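Local coordinates for insecticidal crystal protein Cry7Cal (Bacillus thuringiensis, PDB 5ZI1) that acts as an insecticidal toxin active against the locust Locusta migratoria manilensis, probably by binding a receptor and forming membrane pores as its family does, at residues Q252-I258 / I447-T453; L281-A286 / S436-K440; V207-E213 / W271-S277; Y194-L198 / Y215-R219. All blocks are in the same frame, centred on the assembly; numbering follows the deposited sequence.

Contact 1: residues Q252-I258 / I447-T453; sequences QIFTDPI and IPVLGWT
A chi1 of 44° sets OG1 of Thr255 between its own backbone N and carbonyl carbon, while Trp452 has CG anti to its carbonyl carbon, beside the backbone N; these torsions bring the hydroxyl to the pyrrole edge of the indole. The backbones beneath form an antiparallel beta ladder, in which strand 252-254 flanks strand 448-454, the middle strand of a three-stranded sheet in the second, beta-prism domain of three-domain Cry toxins. Ile253 and Trp452 are a hydrogen-bonded pair: Trp452 N reaches Ile253 O at 2.8 Å, and Ile253 N reaches Trp452 O at 3.0 Å. Next comes Thr255 N to Leu450 O (3.1 Å), then Ile258 N to Pro448 O (2.9 Å). Between these last two bonds, a water donates to Asp256 O and accepts from Leu450 N.

Phe254 faces Gly451 as a non-hydrogen-bonded pair, and the glycine CA sits 3.7 Å from the ring centroid, 23° off its normal, a CH-pi contact. Val449 CG1 packs 3.9 Å from Phe254 CD2, and Ile258 CD1 lies 3.8 Å from Leu450 CG. Asp256 turns away from the ladder to salt-bridge Arg217 and Arg220 of helix 208-227, so segment 252-258 is also tied to the helical domain. Trp452 NE1 donates to Thr255 OG1 at 3.1 Å and 166°, with the oxygen in the indole plane.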
# COMPACT_ATOMS: atom_id res chain seq x y z
N GLN A 252 -2.96 1.19 -5.44
CA GLN A 252 -3.77 0.16 -6.08
C GLN A 252 -2.87 -0.93 -6.65
O GLN A 252 -1.92 -0.64 -7.38
CB GLN A 252 -4.62 0.78 -7.20
CG GLN A 252 -5.50 -0.20 -8.01
CD GLN A 252 -6.35 0.55 -9.04
OE1 GLN A 252 -7.56 0.70 -8.87
NE2 GLN A 252 -5.71 1.05 -10.09
N ILE A 253 -3.17 -2.19 -6.33
CA ILE A 253 -2.42 -3.31 -6.88
C ILE A 253 -3.35 -4.25 -7.64
O ILE A 253 -4.56 -4.28 -7.41
CB ILE A 253 -1.64 -4.07 -5.81
CG1 ILE A 253 -2.56 -4.53 -4.71
CG2 ILE A 253 -0.48 -3.19 -5.27
CD1 ILE A 253 -1.79 -5.02 -3.49
N PHE A 254 -2.75 -5.03 -8.54
CA PHE A 254 -3.50 -5.89 -9.46
C PHE A 254 -3.14 -7.35 -9.26
O PHE A 254 -1.95 -7.69 -9.19
CB PHE A 254 -3.26 -5.49 -10.91
CG PHE A 254 -3.98 -4.22 -11.29
CD1 PHE A 254 -3.46 -2.97 -10.90
CD2 PHE A 254 -5.19 -4.27 -11.99
CE1 PHE A 254 -4.11 -1.79 -11.24
CE2 PHE A 254 -5.85 -3.10 -12.32
CZ PHE A 254 -5.32 -1.85 -11.93
N THR A 255 -4.17 -8.19 -9.16
CA THR A 255 -4.02 -9.64 -9.13
C THR A 255 -3.68 -10.14 -10.53
O THR A 255 -3.77 -9.41 -11.52
CB THR A 255 -5.30 -10.31 -8.61
OG1 THR A 255 -6.46 -9.72 -9.21
CG2 THR A 255 -5.42 -10.19 -7.08
N ASP A 256 -3.26 -11.41 -10.62
CA ASP A 256 -2.83 -11.95 -11.90
C ASP A 256 -3.96 -11.88 -12.93
O ASP A 256 -5.14 -11.98 -12.57
CB ASP A 256 -2.36 -13.40 -11.77
CG ASP A 256 -1.13 -13.53 -10.89
OD1 ASP A 256 -0.51 -12.49 -10.56
OD2 ASP A 256 -0.79 -14.68 -10.53
N PRO A 257 -3.63 -11.68 -14.20
CA PRO A 257 -4.70 -11.60 -15.21
C PRO A 257 -5.54 -12.87 -15.23
O PRO A 257 -5.04 -13.97 -14.97
CB PRO A 257 -3.94 -11.38 -16.53
CG PRO A 257 -2.61 -10.69 -16.06
CD PRO A 257 -2.29 -11.41 -14.77
N ILE A 258 -6.83 -12.70 -15.48
CA ILE A 258 -7.78 -13.83 -15.48
C ILE A 258 -7.74 -14.39 -16.89
O ILE A 258 -8.54 -14.05 -17.76
CB ILE A 258 -9.18 -13.40 -15.06
CG1 ILE A 258 -9.19 -12.65 -13.73
CG2 ILE A 258 -10.11 -14.61 -15.00
CD1 ILE A 258 -10.56 -12.10 -13.43
N ILE A 447 -9.15 -10.52 -21.78
CA ILE A 447 -8.44 -11.02 -20.60
C ILE A 447 -8.46 -9.93 -19.54
O ILE A 447 -7.65 -8.99 -19.60
CB ILE A 447 -7.00 -11.42 -20.93
CG1 ILE A 447 -6.96 -12.47 -22.04
CG2 ILE A 447 -6.30 -11.97 -19.71
CD1 ILE A 447 -5.55 -12.84 -22.43
N PRO A 448 -9.35 -9.99 -18.55
CA PRO A 448 -9.47 -8.91 -17.58
C PRO A 448 -8.41 -9.00 -16.49
O PRO A 448 -7.83 -10.06 -16.23
CB PRO A 448 -10.87 -9.11 -16.99
CG PRO A 448 -11.34 -10.48 -17.53
CD PRO A 448 -10.20 -11.13 -18.18
N VAL A 449 -8.15 -7.87 -15.84
CA VAL A 449 -7.25 -7.85 -14.70
C VAL A 449 -7.91 -7.05 -13.60
O VAL A 449 -8.41 -5.94 -13.85
CB VAL A 449 -5.87 -7.27 -15.05
CG1 VAL A 449 -4.87 -7.62 -13.97
CG2 VAL A 449 -5.39 -7.76 -16.38
N LEU A 450 -7.93 -7.59 -12.39
CA LEU A 450 -8.64 -6.99 -11.28
C LEU A 450 -7.69 -6.12 -10.44
O LEU A 450 -6.55 -6.52 -10.14
CB LEU A 450 -9.30 -8.08 -10.43
CG LEU A 450 -10.32 -9.03 -11.13
CD1 LEU A 450 -10.96 -9.98 -10.13
CD2 LEU A 450 -11.40 -8.28 -11.90
N GLY A 451 -8.16 -4.93 -10.09
CA GLY A 451 -7.40 -3.99 -9.26
C GLY A 451 -8.07 -3.82 -7.91
O GLY A 451 -9.31 -3.78 -7.82
N TRP A 452 -7.24 -3.74 -6.87
CA TRP A 452 -7.65 -3.72 -5.47
C TRP A 452 -7.03 -2.52 -4.75
O TRP A 452 -5.88 -2.15 -5.02
CB TRP A 452 -7.20 -5.01 -4.78
CG TRP A 452 -7.62 -6.25 -5.50
CD1 TRP A 452 -7.02 -6.82 -6.57
CD2 TRP A 452 -8.77 -7.06 -5.20
NE1 TRP A 452 -7.72 -7.94 -6.97
CE2 TRP A 452 -8.80 -8.10 -6.14
CE3 TRP A 452 -9.78 -6.99 -4.23
CZ2 TRP A 452 -9.79 -9.09 -6.14
CZ3 TRP A 452 -10.77 -7.98 -4.23
CH2 TRP A 452 -10.76 -9.01 -5.17
N THR A 453 -7.79 -1.95 -3.81
CA THR A 453 -7.27 -0.95 -2.88
C THR A 453 -7.35 -1.47 -1.45
O THR A 453 -8.13 -2.37 -1.14
CB THR A 453 -8.03 0.37 -2.99
OG1 THR A 453 -9.43 0.16 -2.68
CG2 THR A 453 -7.86 0.98 -4.38
O HOH W 1 -7.02 -10.54 -11.52

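Contact 2: residues L281-A286 / S436-K440; sequences LIENRA and SEIFK
Arg285 and Glu437 meet where the last turn of helix 279-286 lies against the end of strand 430-437, inside the beta-prism domain of the toxin. This is the close-fitting part of the contact. Arg285 has CG anti to its backbone N (chi1 167°) and then bends at chi2 and chi3, which folds the chain over Glu437: CG of the arginine lies 3.6 Å from CG of the glutamate, and NH1 closes a salt bridge of 2.8 Å to OE1. The guanidinium and carboxylate planes stand 68° apart, so the two groups meet through one nitrogen and one oxygen. Nearby, the buried Ser436 donates from OG to Ala286 O at 2.8 Å, linking the strand to the last carbonyl of the helix.

A water fills the middle. It donates to Ile282 O (2.6 Å) and Glu437 O (2.8 Å) and accepts from Phe439 N (2.9 Å), which joins the helix carbonyl to the backbone of Glu437 and Phe439.

The outer end, where the partly exposed Leu281 and Phe439 meet, is looser. Leu281 CB lies over one face of the Phe439 ring, 4.1 Å from the centroid, a CH-pi contact. Arg285 links the two parts: Phe439 CD2 sits over one face of its guanidinium but toward the rim, the two planes 22° apart. Tyr335 of strand 331-336 also touches both Arg285 and Glu437. Arg285 probably favours the ionised carboxylate of the buried Glu437, and Phe439, lying over a guanidinium face, probably limits the rotation of that group.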
# COMPACT_ATOMS: atom_id res chain seq x y z
N LEU A 281 3.03 -1.64 -23.78
CA LEU A 281 1.62 -1.70 -24.16
C LEU A 281 0.81 -2.45 -23.11
O LEU A 281 -0.24 -1.98 -22.67
CB LEU A 281 1.47 -2.34 -25.53
CG LEU A 281 2.06 -1.48 -26.65
CD1 LEU A 281 1.76 -2.09 -28.02
CD2 LEU A 281 1.56 -0.06 -26.55
N ILE A 282 1.32 -3.59 -22.66
CA ILE A 282 0.65 -4.33 -21.60
C ILE A 282 0.53 -3.47 -20.35
O ILE A 282 -0.56 -3.33 -19.77
CB ILE A 282 1.40 -5.63 -21.30
CG1 ILE A 282 1.60 -6.43 -22.59
CG2 ILE A 282 0.64 -6.42 -20.26
CD1 ILE A 282 2.34 -7.77 -22.40
N GLU A 283 1.66 -2.90 -19.90
CA GLU A 283 1.66 -2.11 -18.68
C GLU A 283 0.67 -0.96 -18.76
O GLU A 283 -0.11 -0.73 -17.83
CB GLU A 283 3.09 -1.60 -18.39
CG GLU A 283 3.22 -0.62 -17.20
CD GLU A 283 3.10 -1.29 -15.82
OE1 GLU A 283 2.78 -2.49 -15.77
OE2 GLU A 283 3.31 -0.60 -14.78
N ASN A 284 0.65 -0.24 -19.89
CA ASN A 284 -0.20 0.94 -19.97
C ASN A 284 -1.68 0.58 -20.02
O ASN A 284 -2.51 1.36 -19.55
CB ASN A 284 0.19 1.81 -21.17
CG ASN A 284 1.50 2.61 -20.95
OD1 ASN A 284 1.86 2.94 -19.82
ND2 ASN A 284 2.19 2.92 -22.04
N ARG A 285 -2.05 -0.57 -20.59
CA ARG A 285 -3.47 -0.92 -20.61
C ARG A 285 -3.90 -1.64 -19.36
O ARG A 285 -5.06 -1.51 -18.95
CB ARG A 285 -3.84 -1.75 -21.85
CG ARG A 285 -5.22 -2.40 -21.80
CD ARG A 285 -6.27 -1.43 -22.34
NE ARG A 285 -5.95 -0.92 -23.67
CZ ARG A 285 -6.00 -1.65 -24.76
NH1 ARG A 285 -6.37 -2.92 -24.67
NH2 ARG A 285 -5.71 -1.12 -25.94
N ALA A 286 -2.99 -2.34 -18.69
CA ALA A 286 -3.34 -3.00 -17.44
C ALA A 286 -3.36 -2.06 -16.24
O ALA A 286 -4.09 -2.31 -15.28
CB ALA A 286 -2.36 -4.13 -17.15
N SER A 436 -9.14 -3.77 -15.41
CA SER A 436 -8.47 -3.42 -16.64
C SER A 436 -8.44 -4.65 -17.54
O SER A 436 -9.20 -5.60 -17.34
CB SER A 436 -7.07 -2.89 -16.34
OG SER A 436 -6.32 -3.88 -15.67
N GLU A 437 -7.56 -4.66 -18.53
CA GLU A 437 -7.42 -5.83 -19.38
C GLU A 437 -5.99 -5.91 -19.86
O GLU A 437 -5.19 -4.98 -19.71
CB GLU A 437 -8.38 -5.76 -20.56
CG GLU A 437 -7.99 -4.70 -21.54
CD GLU A 437 -9.07 -4.39 -22.54
OE1 GLU A 437 -8.76 -3.69 -23.53
OE2 GLU A 437 -10.22 -4.83 -22.33
N ILE A 438 -5.69 -7.06 -20.46
CA ILE A 438 -4.42 -7.34 -21.10
C ILE A 438 -4.50 -6.87 -22.55
O ILE A 438 -5.41 -7.27 -23.29
CB ILE A 438 -4.09 -8.84 -21.03
CG1 ILE A 438 -3.70 -9.23 -19.61
CG2 ILE A 438 -2.97 -9.18 -21.98
CD1 ILE A 438 -2.43 -8.50 -19.10
N PHE A 439 -3.54 -6.03 -22.95
CA PHE A 439 -3.40 -5.64 -24.34
C PHE A 439 -3.08 -6.86 -25.19
O PHE A 439 -2.01 -7.47 -25.06
CB PHE A 439 -2.28 -4.60 -24.47
CG PHE A 439 -2.31 -3.83 -25.76
CD1 PHE A 439 -2.18 -4.48 -26.98
CD2 PHE A 439 -2.47 -2.45 -25.75
CE1 PHE A 439 -2.23 -3.77 -28.18
CE2 PHE A 439 -2.50 -1.72 -26.93
CZ PHE A 439 -2.37 -2.38 -28.15
N LYS A 440 -3.98 -7.22 -26.09
CA LYS A 440 -3.84 -8.45 -26.84
C LYS A 440 -3.19 -8.17 -28.19
O LYS A 440 -3.45 -7.13 -28.82
CB LYS A 440 -5.21 -9.14 -27.02
CG LYS A 440 -5.29 -10.54 -26.41
CD LYS A 440 -6.72 -10.98 -26.04
CE LYS A 440 -7.70 -10.73 -27.16
NZ LYS A 440 -8.27 -9.34 -27.06
O HOH W 2 -2.58 -4.70 -20.61

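Contact 3: residues V207-E213 / W271-S277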
# COMPACT_ATOMS: atom_id res chain seq x y z
N VAL A 207 8.26 -15.02 -23.23
CA VAL A 207 7.02 -14.48 -23.80
C VAL A 207 6.60 -13.26 -23.00
O VAL A 207 6.52 -13.29 -21.76
CB VAL A 207 5.94 -15.56 -23.81
CG1 VAL A 207 4.61 -15.02 -24.35
CG2 VAL A 207 6.41 -16.74 -24.64
N LYS A 208 6.32 -12.16 -23.70
CA LYS A 208 6.12 -10.88 -23.02
C LYS A 208 4.96 -10.95 -22.03
O LYS A 208 5.05 -10.41 -20.92
CB LYS A 208 5.90 -9.77 -24.03
CG LYS A 208 6.66 -8.49 -23.68
CD LYS A 208 8.09 -8.85 -23.31
CE LYS A 208 9.07 -7.79 -23.70
NZ LYS A 208 10.46 -8.34 -23.61
N GLY A 209 3.88 -11.65 -22.40
CA GLY A 209 2.73 -11.76 -21.50
C GLY A 209 3.09 -12.35 -20.16
O GLY A 209 2.68 -11.85 -19.10
N LYS A 210 3.85 -13.44 -20.17
CA LYS A 210 4.31 -13.99 -18.90
C LYS A 210 5.39 -13.12 -18.26
O LYS A 210 5.60 -13.20 -17.05
CB LYS A 210 4.83 -15.42 -19.11
CG LYS A 210 4.98 -16.22 -17.82
CD LYS A 210 5.37 -17.65 -18.13
CE LYS A 210 5.46 -18.49 -16.86
NZ LYS A 210 5.52 -19.95 -17.20
N VAL A 211 6.10 -12.31 -19.04
CA VAL A 211 7.08 -11.44 -18.43
C VAL A 211 6.38 -10.35 -17.64
O VAL A 211 6.74 -10.06 -16.50
CB VAL A 211 8.03 -10.86 -19.50
CG1 VAL A 211 8.69 -9.59 -18.99
CG2 VAL A 211 9.09 -11.88 -19.85
N TRP A 212 5.31 -9.79 -18.21
CA TRP A 212 4.51 -8.83 -17.47
C TRP A 212 3.91 -9.45 -16.21
O TRP A 212 3.94 -8.84 -15.14
CB TRP A 212 3.40 -8.27 -18.34
CG TRP A 212 2.79 -7.13 -17.65
CD1 TRP A 212 3.26 -5.85 -17.61
CD2 TRP A 212 1.61 -7.15 -16.85
NE1 TRP A 212 2.44 -5.06 -16.86
CE2 TRP A 212 1.42 -5.83 -16.36
CE3 TRP A 212 0.69 -8.14 -16.49
CZ2 TRP A 212 0.35 -5.48 -15.55
CZ3 TRP A 212 -0.37 -7.79 -15.69
CH2 TRP A 212 -0.53 -6.48 -15.22
N GLU A 213 3.37 -10.66 -16.32
CA GLU A 213 2.74 -11.28 -15.16
C GLU A 213 3.72 -11.40 -14.00
O GLU A 213 3.39 -11.07 -12.86
CB GLU A 213 2.17 -12.64 -15.53
CG GLU A 213 1.53 -13.37 -14.37
CD GLU A 213 0.55 -14.45 -14.84
OE1 GLU A 213 -0.49 -14.12 -15.46
OE2 GLU A 213 0.83 -15.65 -14.62
N TRP A 271 -2.55 -18.14 -22.04
CA TRP A 271 -2.87 -16.88 -22.69
C TRP A 271 -1.63 -16.06 -23.05
O TRP A 271 -1.73 -15.19 -23.93
CB TRP A 271 -3.83 -16.06 -21.81
CG TRP A 271 -3.20 -15.56 -20.51
CD1 TRP A 271 -3.29 -16.14 -19.28
CD2 TRP A 271 -2.38 -14.39 -20.34
NE1 TRP A 271 -2.58 -15.42 -18.35
CE2 TRP A 271 -2.01 -14.34 -18.98
CE3 TRP A 271 -1.92 -13.39 -21.20
CZ2 TRP A 271 -1.22 -13.31 -18.45
CZ3 TRP A 271 -1.13 -12.36 -20.67
CH2 TRP A 271 -0.79 -12.34 -19.32
N TYR A 272 -0.47 -16.32 -22.44
CA TYR A 272 0.68 -15.41 -22.57
C TYR A 272 1.02 -15.10 -24.03
O TYR A 272 1.19 -13.93 -24.40
CB TYR A 272 1.92 -15.97 -21.87
CG TYR A 272 1.72 -16.40 -20.44
CD1 TYR A 272 1.24 -15.51 -19.49
CD2 TYR A 272 2.01 -17.70 -20.04
CE1 TYR A 272 1.06 -15.91 -18.17
CE2 TYR A 272 1.84 -18.11 -18.73
CZ TYR A 272 1.36 -17.21 -17.81
OH TYR A 272 1.18 -17.62 -16.51
N GLY A 273 1.11 -16.14 -24.87
CA GLY A 273 1.44 -15.94 -26.28
C GLY A 273 0.50 -15.00 -27.01
O GLY A 273 0.88 -14.44 -28.04
N ALA A 274 -0.72 -14.81 -26.50
CA ALA A 274 -1.68 -13.92 -27.13
C ALA A 274 -1.51 -12.45 -26.73
O ALA A 274 -2.02 -11.57 -27.43
CB ALA A 274 -3.11 -14.36 -26.81
N ALA A 275 -0.81 -12.17 -25.63
CA ALA A 275 -0.57 -10.79 -25.23
C ALA A 275 0.36 -10.08 -26.21
O ALA A 275 1.06 -10.71 -27.01
CB ALA A 275 0.03 -10.72 -23.83
N SER A 276 0.34 -8.75 -26.14
CA SER A 276 1.25 -7.91 -26.92
C SER A 276 2.70 -8.37 -26.76
O SER A 276 3.08 -8.94 -25.75
CB SER A 276 1.16 -6.44 -26.48
OG SER A 276 2.10 -5.66 -27.20
N SER A 277 3.50 -8.11 -27.79
CA SER A 277 4.93 -8.38 -27.71
C SER A 277 5.70 -7.22 -27.11
O SER A 277 6.90 -7.35 -26.86
CB SER A 277 5.48 -8.74 -29.10
OG SER A 277 5.32 -7.66 -30.01
O HOH W 3 3.31 -11.87 -25.31
O HOH W 4 -2.83 -15.47 -15.80
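Tyr272 and Glu213 supply the direct hydrogen bond of this contact: Tyr272 OH donates to Glu213 OE2 at 2.8 Å, approaching from above the carboxylate, 43° out of its plane. The bond joins helix 208-227 of the N-terminal helical domain to the loop that leads into helix 279-286 of the beta-prism domain, and so belongs to a domain interface. Glu213 reaches across because CG is anti to its backbone N (chi1 178°) and the chain runs on extended.

Two waters add indirect bonds. One donates to Glu213 OE1 and accepts from Trp271 NE1, bridging carboxylate and indole. The other accepts from Gly209 N (3.0 Å), in the first turn of the helix, and lies close to the carbonyl oxygens of Tyr272 and Ser276.

Aromatic contacts come next. Lys210 lays its aliphatic chain across the Tyr272 ring: CB stands 3.6 Å from the centroid and only 14° off the normal, a CH-pi contact, and CD continues to within 3.6 Å of CE2. The edge of Trp271 meets the same carboxylate, with CZ2 3.2 Å from Glu213 OE1.

Plain packing completes the contact. Gly209 CA touches Ala275 CB at 3.7 Å, and the missing side chain allows Gly209 and Tyr272 to approach to 4.3 Å between CA atoms. Val207, at the N-cap position, sets CG1 3.8 Å from Tyr272 CB. Since the Glu213 carboxylate accepts from both a phenol and a water, with Arg217 adding a weak, long ion pair, it is probably held in its charged form despite being buried.

Contact 4: residues Y194-L198 / Y215-R219; sequences YKEGL and YNRFR
Leu198 is the bump at the centre of this contact, and Tyr215 and Phe218 form the notch that receives it. One methyl, CD2, does most of the filling: it stands over a face of the Tyr215 ring, 3.7 Å from the centroid in a CH-pi contact, and at the same time meets the edge of the Phe218 ring, 3.5 Å from CD2 of that residue. The other methyl, CD1, lies near the phenol end of Tyr215.

Phe218 is the bump in the reverse direction. With CG anti to its backbone N (chi1 176°), the ring projects toward the facing helix, where Gly197 offers a hollow in place of a side chain. CZ comes to 3.9 Å from Gly197 CA, and CE2 to 3.5 Å from the carbonyl oxygen of Tyr194. Such mutual insertion joins helices 169-202 and 208-227, consecutive in the chain and antiparallel here; the axes of the short segments 194-198 and 215-219 pass 10.2 Å apart, their directions at 165°. Both helices belong to the N-terminal helical bundle, the domain thought to make the membrane pore in three-domain Cry toxins. Leu66 and Ile67 of helix 54-67 also pack on Phe218.

Beside Phe218, the Tyr194 ring runs nearly parallel (planes at 20°) but is slid along it, the centroids 5.8 Å apart, so the two barely overlap. Its phenol end reaches the base of Arg219, OH lying 3.2 Å from CG. Beyond that point Arg219 turns away: NE and NH2 both donate to Asn216 OD1, NH1 forms a salt bridge with Glu283 of the second domain, and Tyr215 CE1 sits over one guanidinium face.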
# COMPACT_ATOMS: atom_id res chain seq x y z
N TYR A 194 13.55 -2.29 -4.62
CA TYR A 194 12.24 -2.53 -5.22
C TYR A 194 12.26 -2.20 -6.70
O TYR A 194 11.80 -2.98 -7.54
CB TYR A 194 11.15 -1.70 -4.52
CG TYR A 194 9.80 -1.79 -5.23
CD1 TYR A 194 8.99 -2.90 -5.06
CD2 TYR A 194 9.35 -0.78 -6.08
CE1 TYR A 194 7.77 -3.02 -5.72
CE2 TYR A 194 8.12 -0.87 -6.74
CZ TYR A 194 7.34 -2.01 -6.55
OH TYR A 194 6.11 -2.16 -7.18
N LYS A 195 12.80 -1.02 -7.04
CA LYS A 195 12.86 -0.59 -8.43
C LYS A 195 13.83 -1.43 -9.25
O LYS A 195 13.64 -1.57 -10.47
CB LYS A 195 13.27 0.89 -8.49
CG LYS A 195 12.17 1.84 -8.03
CD LYS A 195 12.63 3.30 -8.17
CE LYS A 195 11.56 4.30 -7.71
NZ LYS A 195 12.06 5.71 -7.79
N GLU A 196 14.87 -1.98 -8.63
CA GLU A 196 15.81 -2.77 -9.40
C GLU A 196 15.24 -4.15 -9.73
O GLU A 196 15.35 -4.60 -10.87
CB GLU A 196 17.14 -2.89 -8.65
CG GLU A 196 18.33 -2.79 -9.58
CD GLU A 196 19.55 -2.19 -8.90
OE1 GLU A 196 20.68 -2.46 -9.35
OE2 GLU A 196 19.37 -1.43 -7.92
N GLY A 197 14.62 -4.82 -8.75
CA GLY A 197 13.89 -6.04 -9.05
C GLY A 197 12.84 -5.84 -10.13
O GLY A 197 12.69 -6.66 -11.04
N LEU A 198 12.10 -4.73 -10.05
CA LEU A 198 11.20 -4.38 -11.13
C LEU A 198 11.95 -4.28 -12.45
O LEU A 198 11.55 -4.89 -13.45
CB LEU A 198 10.46 -3.09 -10.81
CG LEU A 198 9.19 -3.27 -9.98
CD1 LEU A 198 8.37 -2.01 -10.03
CD2 LEU A 198 8.39 -4.46 -10.51
N TYR A 215 6.41 -9.67 -13.55
CA TYR A 215 6.69 -8.31 -13.14
C TYR A 215 5.58 -7.79 -12.23
O TYR A 215 5.85 -7.27 -11.14
CB TYR A 215 6.83 -7.46 -14.40
CG TYR A 215 7.00 -5.98 -14.18
CD1 TYR A 215 5.89 -5.15 -14.01
CD2 TYR A 215 8.27 -5.39 -14.21
CE1 TYR A 215 6.03 -3.80 -13.86
CE2 TYR A 215 8.43 -4.02 -14.05
CZ TYR A 215 7.31 -3.24 -13.87
OH TYR A 215 7.46 -1.88 -13.72
N ASN A 216 4.32 -7.98 -12.63
CA ASN A 216 3.24 -7.50 -11.79
C ASN A 216 3.15 -8.27 -10.48
O ASN A 216 2.79 -7.69 -9.44
CB ASN A 216 1.92 -7.57 -12.54
CG ASN A 216 0.79 -6.98 -11.75
OD1 ASN A 216 0.75 -5.75 -11.50
ND2 ASN A 216 -0.14 -7.85 -11.30
N ARG A 217 3.48 -9.56 -10.50
CA ARG A 217 3.41 -10.33 -9.27
C ARG A 217 4.43 -9.82 -8.25
O ARG A 217 4.17 -9.82 -7.05
CB ARG A 217 3.64 -11.81 -9.55
CG ARG A 217 3.55 -12.64 -8.29
CD ARG A 217 3.68 -14.14 -8.55
NE ARG A 217 2.61 -14.66 -9.39
CZ ARG A 217 2.78 -15.01 -10.66
NH1 ARG A 217 1.74 -15.48 -11.36
NH2 ARG A 217 3.98 -14.91 -11.22
N PHE A 218 5.62 -9.44 -8.72
CA PHE A 218 6.61 -8.86 -7.84
C PHE A 218 6.11 -7.55 -7.26
O PHE A 218 6.15 -7.34 -6.04
CB PHE A 218 7.91 -8.67 -8.61
CG PHE A 218 8.99 -8.01 -7.84
CD1 PHE A 218 9.85 -8.75 -7.06
CD2 PHE A 218 9.19 -6.64 -7.94
CE1 PHE A 218 10.88 -8.13 -6.37
CE2 PHE A 218 10.20 -6.03 -7.25
CZ PHE A 218 11.06 -6.77 -6.47
N ARG A 219 5.58 -6.68 -8.11
CA ARG A 219 5.01 -5.42 -7.63
C ARG A 219 3.93 -5.68 -6.59
O ARG A 219 3.92 -5.06 -5.52
CB ARG A 219 4.45 -4.62 -8.81
CG ARG A 219 3.47 -3.53 -8.42
CD ARG A 219 3.23 -2.57 -9.59
NE ARG A 219 2.76 -3.28 -10.77
CZ ARG A 219 2.82 -2.80 -12.02
NH1 ARG A 219 3.35 -1.58 -12.24
NH2 ARG A 219 2.37 -3.55 -13.04

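In the fold
Contacts 1, 2 and 4 are largely buried, while contact 3 mixes buried and exposed residues at a domain boundary. Contact 4 is apolar across its helix pair; contact 1 rests on backbone bonds, contact 2 on a salt bridge and water, contact 3 on a carboxylate and aromatic rings. Contacts 1 and 2 share a sheet, since strands 430-437 and 448-454 are neighbours in it, bonded through Val449 O and Ser436 N at 2.8 Å. Contacts 3 and 4 share helix 208-227. That helix ties the set together: Trp212 NE1 bonds to Glu283 OE1 of contact 2, and Asn216 ND2 to Phe254 O of contact 1.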